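Local structure of serine protease MT3772 (Mycobacterium tuberculosis, 3K6Y) at residues I47-P52 against A78-V83; V70-H75 against D104-A109; A94-Y99 against V230-C235; Y99-D104 against D159-P164; A152-G157 against P166-V171. The protein is a membrane-associated serine endopeptidase, represented here by its protease part, that is probably required for the bacterium to withstand oxidative stress and acid. All coordinates share one frame; numbering follows the deposited sequence.

Interaction 1: I47-P52 against A78-V83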
# COMPACT_ATOMS: atom_id res chain seq x y z
N ILE A 47 -10.58 17.06 2.29
CA ILE A 47 -10.48 15.76 1.64
C ILE A 47 -11.32 14.76 2.43
O ILE A 47 -11.23 14.69 3.63
CB ILE A 47 -9.03 15.30 1.54
CG1 ILE A 47 -8.26 16.44 0.83
CG2 ILE A 47 -8.94 13.99 0.76
CD1 ILE A 47 -6.86 16.21 0.44
N ARG A 48 -12.16 14.03 1.73
CA ARG A 48 -12.94 12.95 2.35
C ARG A 48 -12.67 11.68 1.58
O ARG A 48 -12.88 11.61 0.36
CB ARG A 48 -14.43 13.28 2.29
CG ARG A 48 -15.32 12.29 2.99
CD ARG A 48 -16.73 12.88 3.07
NE ARG A 48 -17.71 11.85 3.41
CZ ARG A 48 -18.38 11.80 4.55
NH1 ARG A 48 -18.21 12.75 5.47
NH2 ARG A 48 -19.23 10.81 4.76
N SER A 49 -12.24 10.65 2.29
CA SER A 49 -11.83 9.38 1.67
C SER A 49 -12.64 8.24 2.26
O SER A 49 -12.63 8.03 3.48
CB SER A 49 -10.34 9.14 1.87
OG SER A 49 -9.59 10.26 1.37
N LEU A 50 -13.35 7.52 1.42
CA LEU A 50 -14.12 6.35 1.86
C LEU A 50 -13.14 5.21 1.95
O LEU A 50 -12.42 4.91 0.99
CB LEU A 50 -15.22 6.00 0.85
CG LEU A 50 -16.15 7.16 0.51
CD1 LEU A 50 -17.21 6.68 -0.45
CD2 LEU A 50 -16.78 7.77 1.77
N ALA A 51 -13.10 4.55 3.11
CA ALA A 51 -12.14 3.49 3.35
C ALA A 51 -12.85 2.27 3.95
O ALA A 51 -12.61 1.90 5.11
CB ALA A 51 -11.00 3.96 4.23
N PRO A 52 -13.70 1.62 3.14
CA PRO A 52 -14.37 0.41 3.66
C PRO A 52 -13.40 -0.68 4.11
O PRO A 52 -13.73 -1.43 5.02
CB PRO A 52 -15.25 -0.04 2.47
CG PRO A 52 -14.65 0.63 1.24
CD PRO A 52 -14.13 1.95 1.77
N ALA A 78 -4.81 6.82 3.06
CA ALA A 78 -4.33 5.44 3.20
C ALA A 78 -5.46 4.45 3.39
O ALA A 78 -6.32 4.64 4.24
CB ALA A 78 -3.39 5.36 4.38
N GLY A 79 -5.47 3.40 2.57
CA GLY A 79 -6.46 2.35 2.68
C GLY A 79 -7.78 2.65 2.02
O GLY A 79 -8.66 1.80 2.01
N SER A 80 -7.94 3.86 1.46
CA SER A 80 -9.21 4.26 0.89
C SER A 80 -9.41 3.73 -0.51
O SER A 80 -8.46 3.34 -1.19
CB SER A 80 -9.30 5.78 0.84
OG SER A 80 -8.41 6.36 -0.10
N ASN A 81 -10.65 3.78 -0.98
CA ASN A 81 -10.92 3.45 -2.38
C ASN A 81 -11.71 4.52 -3.12
O ASN A 81 -12.06 4.32 -4.28
CB ASN A 81 -11.56 2.07 -2.55
CG ASN A 81 -12.97 2.01 -2.06
OD1 ASN A 81 -13.49 2.97 -1.47
ND2 ASN A 81 -13.62 0.88 -2.31
N ASN A 82 -11.94 5.66 -2.47
CA ASN A 82 -12.61 6.78 -3.12
C ASN A 82 -12.19 8.05 -2.40
O ASN A 82 -12.25 8.09 -1.17
CB ASN A 82 -14.13 6.62 -3.06
CG ASN A 82 -14.85 7.70 -3.81
OD1 ASN A 82 -15.29 8.68 -3.22
ND2 ASN A 82 -14.92 7.56 -5.13
N VAL A 83 -11.76 9.07 -3.15
CA VAL A 83 -11.29 10.31 -2.55
C VAL A 83 -12.03 11.46 -3.21
O VAL A 83 -12.07 11.54 -4.44
CB VAL A 83 -9.77 10.48 -2.74
CG1 VAL A 83 -9.28 11.81 -2.15
CG2 VAL A 83 -8.99 9.32 -2.12
O HOH W 1 -15.02 10.36 -0.97
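With CG1 of Val83 anti to its backbone N (chi1 178°) and CG2 of Ile47 anti to its own, the two side chains cross obliquely, Ile47 CG2 lying 3.7 Å from Val83 CG1. The other branch of the valine, Val83 CG2, approaches Ser49 OG at 3.7 Å, on the same side of the strand pair. On the reverse side Leu50 and Asn82 run side by side and point the same way, Leu50 CD1 being 3.9 Å from Asn82 OD1. A single water donates both to that OD1 and to Arg48 O, linking the two segments.

The backbone adds two hydrogen bonds, both to Leu50. Its N reaches Asn82 O at 2.9 Å along a bent path (144°), whereas Asn81 N meets Leu50 O at 2.9 Å almost on the C=O axis. Two successive residues, Asn81 and Asn82, thus face one, which defines a classic beta bulge. Beyond it Ala51 CB packs on Ser80 CA at 3.8 Å, while Ser80 OG turns back to Val77 O. Strands 44-51 and 82-87 stand at the two ends of the strand order, and their pairing closes the first six-stranded antiparallel barrel of the chymotrypsin-like fold.

Interaction 2: V70-H75 against D104-A109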
# COMPACT_ATOMS: atom_id res chain seq x y z
N VAL A 70 -3.49 18.65 -6.01
CA VAL A 70 -3.64 18.89 -4.59
C VAL A 70 -2.64 18.02 -3.82
O VAL A 70 -2.50 16.82 -4.11
CB VAL A 70 -5.07 18.57 -4.15
CG1 VAL A 70 -5.20 18.48 -2.62
CG2 VAL A 70 -6.00 19.65 -4.66
N MET A 71 -1.93 18.61 -2.85
CA MET A 71 -1.07 17.84 -1.96
C MET A 71 -1.81 17.60 -0.63
O MET A 71 -2.52 18.50 -0.12
CB MET A 71 0.26 18.58 -1.70
CG MET A 71 1.18 17.78 -0.78
SD MET A 71 2.85 18.47 -0.69
CE MET A 71 3.55 18.01 -2.28
N THR A 72 -1.60 16.41 -0.06
CA THR A 72 -2.08 16.08 1.27
C THR A 72 -1.11 15.06 1.86
O THR A 72 -0.09 14.75 1.24
CB THR A 72 -3.54 15.54 1.22
OG1 THR A 72 -4.04 15.37 2.56
CG2 THR A 72 -3.67 14.21 0.46
N ASN A 73 -1.39 14.56 3.07
CA ASN A 73 -0.59 13.46 3.59
C ASN A 73 -1.05 12.13 3.03
O ASN A 73 -2.24 11.96 2.74
CB ASN A 73 -0.66 13.39 5.11
CG ASN A 73 0.06 14.55 5.81
OD1 ASN A 73 -0.52 15.18 6.69
ND2 ASN A 73 1.32 14.78 5.46
N ALA A 74 -0.12 11.18 2.93
CA ALA A 74 -0.52 9.83 2.54
C ALA A 74 -1.55 9.27 3.52
O ALA A 74 -2.50 8.61 3.10
CB ALA A 74 0.69 8.92 2.44
N HIS A 75 -1.39 9.54 4.81
CA HIS A 75 -2.30 8.93 5.79
C HIS A 75 -3.71 9.50 5.71
O HIS A 75 -4.63 8.92 6.28
CB HIS A 75 -1.74 9.01 7.21
CG HIS A 75 -1.78 10.38 7.83
ND1 HIS A 75 -0.66 11.17 7.97
CD2 HIS A 75 -2.80 11.07 8.40
CE1 HIS A 75 -0.99 12.29 8.60
NE2 HIS A 75 -2.28 12.25 8.87
N ASP A 104 5.21 10.47 3.73
CA ASP A 104 3.81 10.71 4.14
C ASP A 104 3.18 11.83 3.31
O ASP A 104 2.67 12.81 3.88
CB ASP A 104 3.63 10.92 5.65
CG ASP A 104 2.19 10.77 6.10
OD1 ASP A 104 1.92 11.00 7.31
OD2 ASP A 104 1.31 10.43 5.28
N VAL A 105 3.22 11.69 1.99
CA VAL A 105 2.63 12.69 1.09
C VAL A 105 1.90 11.97 -0.02
O VAL A 105 2.37 10.95 -0.51
CB VAL A 105 3.71 13.60 0.47
CG1 VAL A 105 3.12 14.53 -0.61
CG2 VAL A 105 4.38 14.42 1.54
N ALA A 106 0.75 12.52 -0.40
CA ALA A 106 0.04 12.08 -1.60
C ALA A 106 -0.24 13.29 -2.46
O ALA A 106 -0.45 14.40 -1.95
CB ALA A 106 -1.28 11.36 -1.24
N ILE A 107 -0.25 13.07 -3.78
CA ILE A 107 -0.69 14.11 -4.71
C ILE A 107 -1.92 13.58 -5.43
O ILE A 107 -1.94 12.42 -5.89
CB ILE A 107 0.42 14.49 -5.73
CG1 ILE A 107 1.62 15.09 -4.98
CG2 ILE A 107 -0.13 15.48 -6.78
CD1 ILE A 107 2.85 15.41 -5.86
N LEU A 108 -2.93 14.44 -5.48
CA LEU A 108 -4.19 14.13 -6.12
C LEU A 108 -4.33 14.90 -7.40
O LEU A 108 -4.06 16.11 -7.44
CB LEU A 108 -5.36 14.52 -5.20
CG LEU A 108 -5.27 14.00 -3.77
CD1 LEU A 108 -6.46 14.49 -2.98
CD2 LEU A 108 -5.21 12.49 -3.69
N ALA A 109 -4.79 14.20 -8.44
CA ALA A 109 -5.22 14.85 -9.68
C ALA A 109 -6.70 15.18 -9.55
O ALA A 109 -7.52 14.29 -9.25
CB ALA A 109 -4.98 13.95 -10.89
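Asp104 and His75 meet here as the acid-base pair of the predicted Ser-His-Asp catalytic triad, at the end of an antiparallel strand pair of the first barrel in this chymotrypsin-like fold. Followed outward, Asp104 CB touches the guanidinium of Arg169. CG, anti to the backbone N (chi1 -163°), lies 3.4 Å from His75 ND1. OD1 accepts from His75 ND1 at 2.7 Å, through its syn lone pair and exactly in the imidazole plane, although ring and carboxylate are turned 50° apart. OD2, likewise by its syn lone pair, accepts from His75 N at 2.9 Å, and Ala74 CB packs close to it at 3.3 Å. The carboxylate therefore grips both the ring and the main chain of one residue, which helps to hold the imidazole, while His75 NE2 bonds to Ser183 OG on its far side.

Behind this site, Val70 with Leu108 and Thr72 with Ala106 each exchange two backbone hydrogen bonds, and Met71 CG packs on Val105 CG1 at 3.8 Å. Asn73 bridges strand and site: its CB lies over one face of the His75 ring, offset toward the rim, and its ND2 donates to Asp104 O at 2.9 Å, nearly straight at 160°.

Interaction 3: A94-Y99 against V230-C235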
# COMPACT_ATOMS: atom_id res chain seq x y z
N ALA A 94 -11.36 13.00 -7.41
CA ALA A 94 -9.91 13.03 -7.35
C ALA A 94 -9.36 11.64 -7.64
O ALA A 94 -10.01 10.62 -7.39
CB ALA A 94 -9.46 13.51 -6.02
N THR A 95 -8.13 11.62 -8.15
CA THR A 95 -7.37 10.40 -8.38
C THR A 95 -6.06 10.53 -7.60
O THR A 95 -5.41 11.56 -7.68
CB THR A 95 -7.05 10.23 -9.92
OG1 THR A 95 -8.30 10.14 -10.62
CG2 THR A 95 -6.27 8.96 -10.17
N VAL A 96 -5.66 9.47 -6.90
CA VAL A 96 -4.37 9.49 -6.21
C VAL A 96 -3.30 9.11 -7.26
O VAL A 96 -3.24 7.97 -7.71
CB VAL A 96 -4.35 8.48 -5.05
CG1 VAL A 96 -3.02 8.56 -4.34
CG2 VAL A 96 -5.50 8.76 -4.06
N VAL A 97 -2.45 10.07 -7.64
CA VAL A 97 -1.46 9.82 -8.68
C VAL A 97 -0.04 9.70 -8.15
O VAL A 97 0.85 9.24 -8.87
CB VAL A 97 -1.52 10.88 -9.83
CG1 VAL A 97 -2.88 10.83 -10.49
CG2 VAL A 97 -1.19 12.28 -9.33
N SER A 98 0.17 10.07 -6.89
CA SER A 98 1.44 9.83 -6.21
C SER A 98 1.11 9.57 -4.76
O SER A 98 0.24 10.22 -4.18
CB SER A 98 2.38 11.03 -6.37
OG SER A 98 3.59 10.84 -5.68
N TYR A 99 1.80 8.60 -4.18
CA TYR A 99 1.51 8.16 -2.83
C TYR A 99 2.82 7.65 -2.24
O TYR A 99 3.40 6.69 -2.75
CB TYR A 99 0.43 7.06 -2.85
CG TYR A 99 0.06 6.53 -1.48
CD1 TYR A 99 -0.94 7.13 -0.72
CD2 TYR A 99 0.71 5.42 -0.96
CE1 TYR A 99 -1.27 6.63 0.53
CE2 TYR A 99 0.39 4.92 0.29
CZ TYR A 99 -0.59 5.54 1.02
OH TYR A 99 -0.90 5.04 2.26
N VAL A 230 -2.43 5.25 -8.44
CA VAL A 230 -1.50 4.36 -7.76
C VAL A 230 -2.30 3.82 -6.55
O VAL A 230 -3.31 4.42 -6.16
CB VAL A 230 -0.19 5.11 -7.38
CG1 VAL A 230 0.49 5.65 -8.64
CG2 VAL A 230 -0.43 6.24 -6.37
N GLY A 231 -1.88 2.75 -5.94
CA GLY A 231 -2.72 2.32 -4.80
C GLY A 231 -2.60 3.24 -3.59
O GLY A 231 -1.72 4.12 -3.53
N THR A 232 -3.44 2.99 -2.59
CA THR A 232 -3.39 3.72 -1.33
C THR A 232 -2.93 2.84 -0.17
O THR A 232 -3.10 3.20 0.99
CB THR A 232 -4.73 4.34 -0.99
OG1 THR A 232 -5.71 3.31 -1.08
CG2 THR A 232 -5.04 5.49 -1.94
N GLY A 233 -2.32 1.70 -0.47
CA GLY A 233 -1.65 0.92 0.57
C GLY A 233 -2.57 0.33 1.63
O GLY A 233 -3.75 0.04 1.40
N ALA A 234 -2.01 0.14 2.82
CA ALA A 234 -2.71 -0.49 3.92
C ALA A 234 -3.45 0.54 4.74
O ALA A 234 -3.14 1.73 4.73
CB ALA A 234 -1.72 -1.23 4.80
N CYS A 235 -4.41 0.06 5.52
CA CYS A 235 -5.04 0.89 6.54
C CYS A 235 -4.04 1.20 7.62
O CYS A 235 -3.27 0.33 8.06
CB CYS A 235 -6.23 0.15 7.16
SG CYS A 235 -7.47 -0.26 5.92
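Tyr99 presents one face of its ring to the C-terminal segment, and Thr232 CA sits over the centre of that face, 4.0 Å from the centroid and 10° off the normal, a CH-pi contact. Nearer the strand, Gly231 O comes obliquely to within 3.6 Å of Tyr99 CG, and Val230 CG2 rests on Tyr99 CB at 3.7 Å. The side chains of Val230 and Val96 cross at about a right angle, with Val230 CG2 4.0 Å from Val96 CG1. Val96 also serves the threonine, its CG2 lying 3.9 Å from Thr232 CG2. One clear hydrogen bond joins the segments: Val230 N donates to Val96 O at 2.9 Å.

What positions these groups lies one shell further out. Tyr99 CG is anti to the backbone N (chi1 -180°), and the Tyr99 OH is hydrogen-bonded to Tyr161 OH. A classic beta bulge, where Val97 and Ser98 both face Ile107, interrupts the regular pairing of strand 90-100 just ahead of the tyrosine. On the tail side, Thr232 OG1 bonds to Ser80 O, and Thr232 pairs through its backbone with Gly79. Cys235 is tied to Cys54 by the disulfide, and its N meets Asp163 OD1 of the second subunit.

The C-terminal segment thus packs against strand 90-100 of the first barrel. Since mainly carbon contacts and a single clear hydrogen bond link it to that strand, much of its directional anchorage comes from neighbouring loops and from the covalent sulphur bridge.

Interaction 4: Y99-D104 against D159-P164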
# COMPACT_ATOMS: atom_id res chain seq x y z
N TYR A 99 1.80 8.60 -4.18
CA TYR A 99 1.51 8.16 -2.83
C TYR A 99 2.82 7.65 -2.24
O TYR A 99 3.40 6.69 -2.75
CB TYR A 99 0.43 7.06 -2.85
CG TYR A 99 0.06 6.53 -1.48
CD1 TYR A 99 -0.94 7.13 -0.72
CD2 TYR A 99 0.71 5.42 -0.96
CE1 TYR A 99 -1.27 6.63 0.53
CE2 TYR A 99 0.39 4.92 0.29
CZ TYR A 99 -0.59 5.54 1.02
OH TYR A 99 -0.90 5.04 2.26
N ASP A 100 3.27 8.29 -1.16
CA ASP A 100 4.56 7.96 -0.55
C ASP A 100 4.35 7.86 0.97
O ASP A 100 4.23 8.86 1.66
CB ASP A 100 5.61 9.02 -0.88
CG ASP A 100 6.99 8.67 -0.37
OD1 ASP A 100 7.09 7.99 0.68
OD2 ASP A 100 7.98 9.11 -1.00
N PRO A 101 4.28 6.63 1.49
CA PRO A 101 4.00 6.42 2.90
C PRO A 101 5.21 6.61 3.79
O PRO A 101 5.07 6.56 5.02
CB PRO A 101 3.53 4.97 2.93
CG PRO A 101 4.31 4.32 1.85
CD PRO A 101 4.38 5.36 0.75
N SER A 102 6.38 6.80 3.19
CA SER A 102 7.62 7.03 3.95
C SER A 102 7.72 8.51 4.28
O SER A 102 7.85 8.89 5.45
CB SER A 102 8.84 6.57 3.16
OG SER A 102 8.78 5.18 2.88
N VAL A 103 7.66 9.35 3.26
CA VAL A 103 7.65 10.79 3.49
C VAL A 103 6.28 11.20 4.09
O VAL A 103 6.22 12.13 4.90
CB VAL A 103 7.95 11.56 2.18
CG1 VAL A 103 7.85 13.05 2.39
CG2 VAL A 103 9.34 11.19 1.64
N ASP A 104 5.21 10.47 3.73
CA ASP A 104 3.81 10.71 4.14
C ASP A 104 3.18 11.83 3.31
O ASP A 104 2.67 12.81 3.88
CB ASP A 104 3.63 10.92 5.65
CG ASP A 104 2.19 10.77 6.10
OD1 ASP A 104 1.92 11.00 7.31
OD2 ASP A 104 1.31 10.43 5.28
N ASP A 159 7.42 4.79 9.65
CA ASP A 159 6.53 5.31 8.61
C ASP A 159 5.09 5.07 9.02
O ASP A 159 4.84 4.55 10.12
CB ASP A 159 6.89 4.74 7.23
CG ASP A 159 6.55 3.26 7.05
OD1 ASP A 159 5.77 2.67 7.84
OD2 ASP A 159 7.08 2.71 6.06
N ILE A 160 4.13 5.47 8.19
CA ILE A 160 2.74 5.45 8.63
C ILE A 160 2.20 4.05 8.90
O ILE A 160 1.19 3.90 9.60
CB ILE A 160 1.80 6.22 7.68
CG1 ILE A 160 1.73 5.55 6.31
CG2 ILE A 160 2.22 7.69 7.58
CD1 ILE A 160 0.67 6.18 5.41
N TYR A 161 2.86 3.04 8.34
CA TYR A 161 2.44 1.65 8.55
C TYR A 161 3.15 0.96 9.70
O TYR A 161 2.84 -0.20 10.01
CB TYR A 161 2.72 0.83 7.30
CG TYR A 161 2.13 1.33 6.01
CD1 TYR A 161 2.92 1.35 4.85
CD2 TYR A 161 0.80 1.71 5.91
CE1 TYR A 161 2.42 1.74 3.62
CE2 TYR A 161 0.27 2.16 4.66
CZ TYR A 161 1.10 2.15 3.53
OH TYR A 161 0.58 2.56 2.31
N GLY A 162 4.13 1.62 10.29
CA GLY A 162 4.96 0.94 11.29
C GLY A 162 5.81 -0.13 10.63
O GLY A 162 6.11 -1.15 11.25
N ASP A 163 6.23 0.10 9.38
CA ASP A 163 7.17 -0.81 8.73
C ASP A 163 8.47 -0.93 9.52
O ASP A 163 8.86 -0.01 10.25
CB ASP A 163 7.50 -0.32 7.30
CG ASP A 163 6.33 -0.43 6.32
OD1 ASP A 163 5.55 -1.40 6.40
OD2 ASP A 163 6.24 0.48 5.46
N PRO A 164 9.18 -2.06 9.36
CA PRO A 164 10.46 -2.28 10.06
C PRO A 164 11.50 -1.16 9.97
O PRO A 164 12.08 -0.78 11.00
CB PRO A 164 10.98 -3.58 9.41
CG PRO A 164 9.73 -4.33 9.12
CD PRO A 164 8.76 -3.28 8.62
O HOH W 2 9.45 3.76 4.99
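OD1 of Asp159, a residue whose CB packs against Pro101 O, is gripped by two backbone amides: Tyr161 N at 3.0 Å and Asp163 N at 3.0 Å. They reach it from opposite faces of the carboxylate plane, and the first makes an Asx turn within the type I beta turn from Asp159 to Gly162. Asp159 OD2 is linked across the contact by a water, which donates to it at 2.8 Å and lies 2.6 Å from Ser102 OG. The facing segment has an Asx turn of its own, where Asp100 OD1 accepts from Ser102 N and Val103 N.

Direct bonds across are few. The phenols of Tyr99 and Tyr161 reach toward each other tip to tip, OH to OH at 2.9 Å, with the Tyr161 oxygen at the edge of the Tyr99 ring and in its plane. Ile160 N gives Pro101 O a straight (176°) but weak bond of 3.5 Å. Carbon contacts fill the middle: Pro101 CB lies against Tyr161 CE1, and Ile160, its CG1 set between backbone N and carbonyl carbon (chi1 64°), lays CG1 on Pro101 CB. Its CG2 comes 3.3 Å from Asp104 OD1, an apolar neighbour beside the bond of that oxygen to His75 ND1.

Asp163 also forms a salt bridge with Arg53 of the second subunit. The turn itself belongs to the loop between strands 143-157 and 167-175 of the second barrel, laid against the connection from strand 90-100 to strand 105-109 of the first.

Interaction 5: A152-G157 against P166-V171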
# COMPACT_ATOMS: atom_id res chain seq x y z
N ALA A 152 13.39 23.81 13.27
CA ALA A 152 13.53 22.81 12.20
C ALA A 152 14.41 21.69 12.75
O ALA A 152 15.51 21.96 13.25
CB ALA A 152 14.15 23.44 10.96
N ILE A 153 13.94 20.45 12.68
CA ILE A 153 14.66 19.28 13.21
C ILE A 153 14.65 18.14 12.19
O ILE A 153 13.81 18.13 11.30
CB ILE A 153 14.05 18.75 14.55
CG1 ILE A 153 12.60 18.30 14.37
CG2 ILE A 153 14.16 19.79 15.66
CD1 ILE A 153 12.08 17.36 15.46
N ARG A 154 15.56 17.19 12.34
CA ARG A 154 15.52 15.93 11.60
C ARG A 154 14.91 14.89 12.50
O ARG A 154 15.50 14.50 13.52
CB ARG A 154 16.93 15.49 11.17
CG ARG A 154 17.50 16.23 9.98
CD ARG A 154 18.22 15.28 9.02
NE ARG A 154 17.27 14.50 8.23
CZ ARG A 154 16.95 14.75 6.96
NH1 ARG A 154 17.53 15.74 6.29
NH2 ARG A 154 16.05 13.99 6.35
N LEU A 155 13.71 14.44 12.14
CA LEU A 155 12.90 13.56 12.96
C LEU A 155 13.02 12.14 12.42
O LEU A 155 12.75 11.90 11.24
CB LEU A 155 11.43 13.99 12.88
CG LEU A 155 10.40 13.22 13.72
CD1 LEU A 155 10.57 13.53 15.21
CD2 LEU A 155 8.97 13.51 13.27
N SER A 156 13.38 11.19 13.29
CA SER A 156 13.42 9.78 12.93
C SER A 156 12.30 9.04 13.60
O SER A 156 12.00 9.28 14.77
CB SER A 156 14.76 9.17 13.37
OG SER A 156 15.79 9.55 12.48
N GLY A 157 11.69 8.11 12.88
CA GLY A 157 10.64 7.31 13.48
C GLY A 157 10.02 6.38 12.45
O GLY A 157 10.48 6.32 11.30
N PRO A 166 12.91 2.48 9.89
CA PRO A 166 12.42 3.84 10.18
C PRO A 166 12.76 4.83 9.08
O PRO A 166 13.59 4.56 8.21
CB PRO A 166 13.14 4.22 11.48
CG PRO A 166 14.36 3.36 11.49
CD PRO A 166 14.00 2.06 10.79
N VAL A 167 12.08 5.97 9.14
CA VAL A 167 12.33 7.05 8.19
C VAL A 167 12.90 8.25 8.93
O VAL A 167 12.65 8.40 10.11
CB VAL A 167 11.05 7.46 7.44
CG1 VAL A 167 10.57 6.33 6.57
CG2 VAL A 167 9.94 7.91 8.40
N THR A 168 13.66 9.08 8.21
CA THR A 168 14.19 10.32 8.76
C THR A 168 13.74 11.44 7.84
O THR A 168 13.97 11.37 6.63
CB THR A 168 15.74 10.29 8.88
OG1 THR A 168 16.13 9.20 9.72
CG2 THR A 168 16.26 11.60 9.49
N ARG A 169 13.12 12.46 8.43
CA ARG A 169 12.50 13.54 7.65
C ARG A 169 12.80 14.88 8.28
O ARG A 169 12.93 15.00 9.51
CB ARG A 169 10.99 13.36 7.64
CG ARG A 169 10.57 12.07 7.00
CD ARG A 169 9.08 11.87 7.03
NE ARG A 169 8.60 11.58 8.37
CZ ARG A 169 7.32 11.41 8.69
NH1 ARG A 169 6.39 11.55 7.75
NH2 ARG A 169 6.97 11.13 9.93
N ASP A 170 12.90 15.91 7.44
CA ASP A 170 12.98 17.28 7.94
C ASP A 170 11.58 17.78 8.30
O ASP A 170 10.67 17.76 7.46
CB ASP A 170 13.59 18.22 6.88
CG ASP A 170 15.05 17.94 6.60
OD1 ASP A 170 15.77 17.48 7.50
OD2 ASP A 170 15.49 18.21 5.47
N VAL A 171 11.43 18.23 9.53
CA VAL A 171 10.18 18.70 10.07
C VAL A 171 10.36 20.02 10.79
O VAL A 171 11.48 20.33 11.24
CB VAL A 171 9.49 17.65 10.98
CG1 VAL A 171 9.35 16.32 10.24
CG2 VAL A 171 10.21 17.50 12.29
O HOH W 3 10.29 10.93 10.55
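Ile153 and Val171 make the tight spot of this contact: Ile153 CG1 presses to 3.3 Å of Val171 CG2, closer than usual carbon packing. The torsion of Ile153 (chi1 61°) sets CG1 between the backbone N and the carbonyl carbon. Leu155 CB adds a contact with the same Val171 methyl at 3.8 Å, and Phe199 of strand 194-201 packs on both Leu155 and Val171.

The two backbones form an antiparallel hairpin, strands 143-157 and 167-175 of the second barrel, in which Ile153 with Val171, Leu155 with Arg169 and Gly157 with Val167 each exchange two hydrogen bonds.

The other face is polar and more exposed. There Arg154, bent at chi2 and chi3, brings NH1 to 2.8 Å from Asp170 OD1. This salt bridge is one of charge alone, because the oxygen lies over the guanidinium face with no N-H aimed at it, the two planes being 60° apart. Thr168 CG2 meets Arg154 NE at 3.3 Å, at the guanidinium edge, and Ser156 OG shares a hydrogen bond of 2.8 Å with Thr168 OG1. Back on the leucine side, a water donates to Leu155 O and accepts from Arg169 NE, while Arg169 NH1 bonds to Val103 O.

Along the chain, interaction 1 closes first, joining 47-52 to 78-83 and shutting the first barrel. Interaction 2 opens within that loop at 70-75 and closes at 104-109, so the two cross. Before it closes, interaction 3 starts at 94-99; it therefore crosses interaction 2, and its loop, ended by the C-terminal tail at 230-235, encloses interactions 4 and 5. Interaction 4 shares Tyr99 with interaction 3 and Asp104 with interaction 2. It reaches from the first barrel to the hairpin loop of the second, crossing interaction 5, whose strands flank that loop. Interactions 4 and 5 touch directly, whereas interactions 1 and 5 do not.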